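Glutathione S-transferase (Bombyx mori, PDB 5ZFG) is a diazinon-metabolising enzyme of the silkworm that belongs to the glutathione S-transferase superfamily and conjugates glutathione to electrophilic substrates. Local coordinates at the interface of chains A and B. Coordinates in Å, arbitrary orientation; residue numbers count along the deposited sequence, not the author numbering. Chains: chain A/B, Glutathione S-transferase.

The interface of chains A and B. Residues chain A 97, 100-101, 104, 142; chain B 51, 64-66, 69.
A:His97 and B:Gln51 meet tip to tip across the two-fold interface, where helices 89-114 and 126-146 of one subunit receive the strand 62-65 region and a loop of the other. Hydrogen bonds carry the polar part. NE2 of the imidazole donates to the amide oxygen OE1 of B:Gln51 at 2.8 Å, in the plane of both the ring and the carbonyl although the two planes lie 65° apart. The phenol OH of A:Tyr142 gives the same OE1 a second bond, 2.7 Å long and on a lone pair, from a ring that crosses the amide at about a right angle. At the other end of the amide, NE2 of B:Gln51 donates within its own chain to the carboxylate OE2 of B:Glu66 at 3.0 Å, reaching its anti side, tilted out of the carboxylate plane. The hydroxyl OG of A:Ser104 takes the syn side of that OE2 at 2.7 Å; the backbone O of A:Cys100 is also within bonding distance, but the one hydroxyl hydrogen can serve only one acceptor fully, and the approach to OE2 is the shorter. Thus one amide links two aromatic donors of chain A to a carboxylate that chain A also grips, and its rotation is fixed at both ends. An alanine in place of B:Gln51 would probably leave A:His97 NE2 and A:Tyr142 OH without their shared acceptor and B:Glu66 freer to turn.

Apolar contacts flank these bonds. CG of B:Glu66, anti to its carbonyl carbon (chi1 -66°), lies 3.5 Å from CD2 of A:His97, and the bend at chi2 turns the carboxylate past CB of A:Cys100 to A:Ser104. CD1 of A:Phe101 touches the amide carbon CD of B:Gln51 at 3.7 Å, and CB of A:His97 packs against CD1 of B:Leu64 at 3.8 Å.

B:Gln51 and B:Glu66 belong to the N-terminal, glutathione-binding domain typical of these transferases. Their contacts with the partner's helical domain join the subunits of the dimer and may steady the nearby glutathione site.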
loop_
_atom_site.group_PDB
_atom_site.type_symbol
_atom_site.label_atom_id
_atom_site.label_comp_id
_atom_site.label_asym_id
_atom_site.label_seq_id
_atom_site.Cartn_x
_atom_site.Cartn_y
_atom_site.Cartn_z
ATOM N N HIS A 97 7.637 -0.352 -3.948
ATOM C CA HIS A 97 7.636 1.039 -3.523
ATOM C C HIS A 97 6.688 1.873 -4.377
ATOM O O HIS A 97 5.869 2.648 -3.860
ATOM C CB HIS A 97 9.034 1.648 -3.604
ATOM C CG HIS A 97 8.990 3.121 -3.378
ATOM N ND1 HIS A 97 8.768 4.017 -4.401
ATOM C CD2 HIS A 97 8.957 3.841 -2.231
ATOM C CE1 HIS A 97 8.667 5.236 -3.899
ATOM N NE2 HIS A 97 8.777 5.156 -2.585
ATOM N N CYS A 100 3.108 1.338 -3.456
ATOM C CA CYS A 100 2.777 2.034 -2.216
ATOM C C CYS A 100 2.695 3.543 -2.428
ATOM O O CYS A 100 1.804 4.204 -1.887
ATOM C CB CYS A 100 3.825 1.722 -1.141
ATOM S SG CYS A 100 3.809 0.026 -0.550
ATOM N N PHE A 101 3.648 4.100 -3.188
ATOM C CA PHE A 101 3.675 5.539 -3.467
ATOM C C PHE A 101 2.405 5.983 -4.184
ATOM O O PHE A 101 1.843 7.040 -3.875
ATOM C CB PHE A 101 4.926 5.870 -4.299
ATOM C CG PHE A 101 4.917 7.257 -4.929
ATOM C CD1 PHE A 101 4.886 8.395 -4.141
ATOM C CD2 PHE A 101 4.965 7.404 -6.314
ATOM C CE1 PHE A 101 4.889 9.663 -4.713
ATOM C CE2 PHE A 101 4.961 8.674 -6.901
ATOM C CZ PHE A 101 4.930 9.801 -6.094
ATOM N N SER A 104 -0.418 5.733 -1.351
ATOM C CA SER A 104 -0.283 6.624 -0.202
ATOM C C SER A 104 -0.292 8.101 -0.577
ATOM O O SER A 104 -0.657 8.940 0.261
ATOM C CB SER A 104 1.025 6.336 0.536
ATOM O OG SER A 104 2.144 6.818 -0.199
ATOM N N TYR A 142 11.820 10.588 -9.072
ATOM C CA TYR A 142 12.123 9.162 -9.112
ATOM C C TYR A 142 12.568 8.736 -10.509
ATOM O O TYR A 142 13.559 8.012 -10.657
ATOM C CB TYR A 142 10.908 8.349 -8.645
ATOM C CG TYR A 142 10.779 8.218 -7.130
ATOM C CD1 TYR A 142 11.838 7.743 -6.350
ATOM C CD2 TYR A 142 9.596 8.579 -6.480
ATOM C CE1 TYR A 142 11.710 7.622 -4.955
ATOM C CE2 TYR A 142 9.466 8.477 -5.095
ATOM C CZ TYR A 142 10.526 7.983 -4.340
ATOM O OH TYR A 142 10.407 7.869 -2.963
ATOM N N GLN B 51 9.896 11.860 -0.865
ATOM C CA GLN B 51 8.589 12.065 -0.254
ATOM C C GLN B 51 8.663 12.752 1.110
ATOM O O GLN B 51 7.618 13.166 1.625
ATOM C CB GLN B 51 7.855 10.716 -0.130
ATOM C CG GLN B 51 7.594 10.014 -1.464
ATOM C CD GLN B 51 7.240 8.527 -1.296
ATOM O OE1 GLN B 51 7.988 7.656 -1.734
ATOM N NE2 GLN B 51 6.111 8.242 -0.636
ATOM N N LEU B 64 15.280 3.098 0.155
ATOM C CA LEU B 64 13.929 2.577 -0.019
ATOM C C LEU B 64 13.032 3.173 1.055
ATOM O O LEU B 64 13.244 2.921 2.243
ATOM C CB LEU B 64 13.940 1.046 0.053
ATOM C CG LEU B 64 12.585 0.348 -0.059
ATOM C CD1 LEU B 64 12.012 0.584 -1.450
ATOM C CD2 LEU B 64 12.720 -1.144 0.244
ATOM N N SER B 65 12.031 3.954 0.642
ATOM C CA SER B 65 10.996 4.439 1.546
ATOM C C SER B 65 9.744 3.570 1.399
ATOM O O SER B 65 9.767 2.546 0.704
ATOM C CB SER B 65 10.691 5.917 1.280
ATOM O OG SER B 65 9.985 6.096 0.057
ATOM N N GLU B 66 8.643 4.002 2.049
ATOM C CA GLU B 66 7.384 3.273 2.222
ATOM C C GLU B 66 7.570 2.037 3.102
ATOM O O GLU B 66 8.114 1.018 2.654
ATOM C CB GLU B 66 6.769 2.889 0.864
ATOM C CG GLU B 66 6.321 4.107 0.062
ATOM C CD GLU B 66 5.002 4.699 0.532
ATOM O OE1 GLU B 66 4.331 4.115 1.409
ATOM O OE2 GLU B 66 4.612 5.772 0.008
ATOM N N ALA B 69 6.763 -1.473 1.765
ATOM C CA ALA B 69 7.762 -1.962 0.814
ATOM C C ALA B 69 9.069 -2.323 1.516
ATOM O O ALA B 69 9.752 -3.275 1.116
ATOM C CB ALA B 69 8.009 -0.901 -0.254
#